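Local coordinates for protein Ent-copalyl diphosphate synthase (Streptomyces platensis, PDB 5BP8) that belongs to the terpene-cyclase superfamily and is built largely of helices, with a part related to the C-terminal domain of squalene-hopene cyclases, at residues Tyr261-Gln264 with Ala265-Asn269; Ala509-Leu512 with Ala513-Leu517. One frame throughout, in Å; residues are numbered along the deposited sequence.

F262 against W266 in contact 1 and R511 against L515 in contact 2 are both pairs four residues apart on a helix, one geometry worked out with different chemistry. Contact 1 lies on helix 260-274 and contact 2 on helix 504-518, and most of the residues that touch in either are buried. Contact 1, its centre about 14 Å from the centre of the chain, pairs two aromatic rings. Contact 2 lies farther out, at about 20 Å, where the partly exposed R511 takes a leucine methyl on its face and meets a sulfate ion. The two helices pack directly on each other: V267 CA lies 4.0 Å from A509 CB, a close approach that the small alanine permits.

Contact 1 of 2, residues Tyr261-Gln264 with Ala265-Asn269; sequences YFEQ and AWVLN
F262 turns the edge of its ring onto the face of W266, one turn further along helix 260-274, in a T-shaped (edge-to-face) pair. The ring planes stand at 77°, and the centroid of F262 is 4.6 Å from that of the six-membered ring of W266. F262 CE1 rides 3.3 Å above the middle of the indole, while the neighbouring CD1 comes to 3.2 Å from W266 CE3. With its CG anti to the backbone N (chi1 163°), F262 has its ring beside its own carbonyl carbon, on the side where W266 follows; chi1 of W266, -93°, lies off the staggered positions. The backbone joins the same two residues, W266 N donating to F262 O at 3.0 Å.

On another side of the helix E263 and V267 run alongside each other, E263 CG meeting V267 CG2 at 4.0 Å, and the backbone O of Q264 has L268 CG resting on it at 3.3 Å. The polar ends are hydrogen-bonded to other parts of the fold, E263 OE2 to L26 N and Q264 OE1 to S287 OG on helix 282-291. F262 also meets the ring of W495, and the indole meets H354 and, through a weak NE1 bond, Y404 OH. The chemistry of the pair implies a directional C-H to pi contact, with ring hydrogens of F262 facing the indole pi cloud.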
# COMPACT_ATOMS: atom_id res chain seq x y z
N TYR A 261 9.30 -7.81 4.56
CA TYR A 261 9.49 -8.78 3.46
C TYR A 261 9.13 -8.23 2.09
O TYR A 261 9.86 -8.44 1.10
CB TYR A 261 8.69 -10.04 3.73
CG TYR A 261 9.03 -10.77 5.03
CD1 TYR A 261 10.36 -10.87 5.49
CD2 TYR A 261 8.05 -11.44 5.76
CE1 TYR A 261 10.67 -11.58 6.64
CE2 TYR A 261 8.36 -12.14 6.90
CZ TYR A 261 9.67 -12.23 7.32
OH TYR A 261 9.98 -12.94 8.48
N PHE A 262 8.01 -7.52 2.00
CA PHE A 262 7.66 -6.76 0.80
C PHE A 262 8.83 -5.85 0.37
O PHE A 262 9.28 -5.88 -0.78
CB PHE A 262 6.35 -5.99 1.08
CG PHE A 262 6.05 -4.86 0.13
CD1 PHE A 262 6.11 -5.01 -1.24
CD2 PHE A 262 5.61 -3.66 0.61
CE1 PHE A 262 5.78 -3.95 -2.11
CE2 PHE A 262 5.29 -2.60 -0.25
CZ PHE A 262 5.38 -2.75 -1.61
N GLU A 263 9.33 -5.05 1.30
CA GLU A 263 10.40 -4.12 0.94
C GLU A 263 11.68 -4.86 0.50
O GLU A 263 12.29 -4.51 -0.53
CB GLU A 263 10.71 -3.18 2.10
CG GLU A 263 11.92 -2.30 1.84
CD GLU A 263 12.06 -1.21 2.87
OE1 GLU A 263 13.09 -1.22 3.56
OE2 GLU A 263 11.14 -0.35 2.96
N GLN A 264 12.07 -5.88 1.27
CA GLN A 264 13.30 -6.63 0.95
C GLN A 264 13.22 -7.23 -0.45
O GLN A 264 14.15 -7.07 -1.25
CB GLN A 264 13.58 -7.71 1.98
CG GLN A 264 14.03 -7.13 3.31
CD GLN A 264 14.23 -8.16 4.41
OE1 GLN A 264 13.65 -9.25 4.41
NE2 GLN A 264 14.99 -7.76 5.42
N ALA A 265 12.10 -7.89 -0.77
CA ALA A 265 11.94 -8.54 -2.08
C ALA A 265 11.88 -7.53 -3.22
O ALA A 265 12.50 -7.72 -4.28
CB ALA A 265 10.70 -9.39 -2.09
N TRP A 266 11.12 -6.46 -3.03
CA TRP A 266 10.97 -5.46 -4.08
C TRP A 266 12.30 -4.73 -4.34
O TRP A 266 12.67 -4.51 -5.50
CB TRP A 266 9.81 -4.49 -3.79
CG TRP A 266 8.42 -4.89 -4.42
CD1 TRP A 266 7.78 -4.23 -5.44
CD2 TRP A 266 7.56 -6.01 -4.08
NE1 TRP A 266 6.58 -4.85 -5.73
CE2 TRP A 266 6.41 -5.94 -4.92
CE3 TRP A 266 7.66 -7.08 -3.16
CZ2 TRP A 266 5.34 -6.88 -4.85
CZ3 TRP A 266 6.55 -8.00 -3.06
CH2 TRP A 266 5.43 -7.90 -3.91
N VAL A 267 13.02 -4.39 -3.28
CA VAL A 267 14.33 -3.78 -3.42
C VAL A 267 15.28 -4.72 -4.17
O VAL A 267 15.93 -4.30 -5.15
CB VAL A 267 14.95 -3.38 -2.07
CG1 VAL A 267 16.40 -2.98 -2.26
CG2 VAL A 267 14.17 -2.22 -1.44
N LEU A 268 15.35 -5.97 -3.73
CA LEU A 268 16.21 -6.94 -4.42
C LEU A 268 15.82 -7.16 -5.88
O LEU A 268 16.70 -7.22 -6.76
CB LEU A 268 16.22 -8.26 -3.66
CG LEU A 268 16.98 -8.25 -2.35
CD1 LEU A 268 16.66 -9.50 -1.57
CD2 LEU A 268 18.48 -8.12 -2.64
N ASN A 269 14.53 -7.25 -6.18
CA ASN A 269 14.10 -7.44 -7.57
C ASN A 269 14.34 -6.24 -8.46
O ASN A 269 14.71 -6.38 -9.63
CB ASN A 269 12.64 -7.91 -7.68
CG ASN A 269 12.45 -9.34 -7.18
OD1 ASN A 269 13.35 -10.19 -7.30
ND2 ASN A 269 11.29 -9.61 -6.59

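Contact 2 of 2, residues Ala509-Leu512 with Ala513-Leu517; sequences AARL and AALAL. With SO4 (sulfate ion), chain C.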
# COMPACT_ATOMS: atom_id res chain seq x y z
N ALA A 509 14.23 2.40 -4.86
CA ALA A 509 14.86 1.30 -5.59
C ALA A 509 14.42 1.27 -7.04
O ALA A 509 15.21 1.01 -7.94
CB ALA A 509 14.60 -0.03 -4.90
N ALA A 510 13.14 1.57 -7.27
CA ALA A 510 12.62 1.67 -8.61
C ALA A 510 13.28 2.80 -9.40
O ALA A 510 13.60 2.64 -10.60
CB ALA A 510 11.11 1.85 -8.58
N ARG A 511 13.51 3.92 -8.74
CA ARG A 511 14.16 5.07 -9.36
C ARG A 511 15.60 4.69 -9.75
O ARG A 511 16.04 4.96 -10.86
CB ARG A 511 14.17 6.27 -8.43
CG ARG A 511 14.92 7.47 -8.98
CD ARG A 511 14.95 8.62 -7.98
NE ARG A 511 15.54 9.83 -8.54
CZ ARG A 511 16.83 10.18 -8.45
NH1 ARG A 511 17.72 9.43 -7.83
NH2 ARG A 511 17.22 11.33 -8.98
N LEU A 512 16.29 4.05 -8.83
CA LEU A 512 17.69 3.65 -9.08
C LEU A 512 17.78 2.72 -10.31
O LEU A 512 18.61 2.95 -11.20
CB LEU A 512 18.30 3.02 -7.84
CG LEU A 512 19.73 2.46 -8.00
CD1 LEU A 512 20.69 3.54 -8.46
CD2 LEU A 512 20.22 1.85 -6.70
N ALA A 513 16.91 1.72 -10.35
CA ALA A 513 16.83 0.81 -11.50
C ALA A 513 16.60 1.54 -12.82
O ALA A 513 17.29 1.27 -13.82
CB ALA A 513 15.76 -0.24 -11.27
N ALA A 514 15.62 2.45 -12.85
CA ALA A 514 15.34 3.27 -14.01
C ALA A 514 16.56 4.06 -14.49
O ALA A 514 16.89 4.03 -15.67
CB ALA A 514 14.19 4.22 -13.73
N LEU A 515 17.22 4.74 -13.57
CA LEU A 515 18.35 5.58 -13.92
C LEU A 515 19.54 4.73 -14.40
O LEU A 515 20.26 5.16 -15.30
CB LEU A 515 18.76 6.48 -12.74
CG LEU A 515 17.81 7.65 -12.42
CD1 LEU A 515 18.35 8.41 -11.23
CD2 LEU A 515 17.67 8.61 -13.58
N ALA A 516 19.72 3.55 -13.83
CA ALA A 516 20.78 2.64 -14.27
C ALA A 516 20.51 2.12 -15.67
O ALA A 516 21.41 2.08 -16.52
CB ALA A 516 20.93 1.48 -13.30
N LEU A 517 19.27 1.71 -15.92
CA LEU A 517 18.86 1.20 -17.23
C LEU A 517 18.86 2.28 -18.29
O LEU A 517 19.21 2.02 -19.44
CB LEU A 517 17.49 0.53 -17.13
CG LEU A 517 17.46 -0.76 -16.31
CD1 LEU A 517 16.05 -1.12 -15.87
CD2 LEU A 517 18.08 -1.92 -17.08
S SO4 C . 21.00 11.69 -8.68
O1 SO4 C . 21.88 11.55 -9.88
O2 SO4 C . 19.81 12.46 -9.09
O3 SO4 C . 21.69 12.41 -7.60
O4 SO4 C . 20.62 10.34 -8.20
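R511 NH2 is a nitrogen with two acceptors, donating to O2 of the sulfate ion at 2.8 Å and also to the backbone O of L482. The setting is helix 504-518, within a helical domain consistent with the alpha-alpha barrels of terpene cyclases, and R511 and L515 stand about one turn apart on it. R511 reaches for the anion with both terminal nitrogens. NH1 gives O4 a bond of 3.1 Å, about as straight (166°) as that from NH2, and the sulfur lies in the guanidinium plane, off its edge. R8 adds a third donor to the sulfate, which probably came from the crystallisation liquor, while D486 makes a long, weak ion pair with R511 NE.

L515 covers one face of the flat group: its CD1 sits over the centre of the guanidinium and 3.6 Å from R511 CZ. The arginine chain is extended from CG to NE, and the final torsion, chi4 -93°, swings the guanidinium out of that line, presenting a face to the methyl while the edge serves the sulfate. The two bonds to the sulfate fix the orientation of the group in its plane, and the nearby negative charge probably steadies its positive one.

Alanines 509, 510, 513, 514 and 516 supply much of the remaining surface, letting neighbouring helices close in: A514 meets V456, while L515 packs on L482 and L483 of helix 469-484. Along the backbone, A510 O accepts A514 N at 3.0 Å.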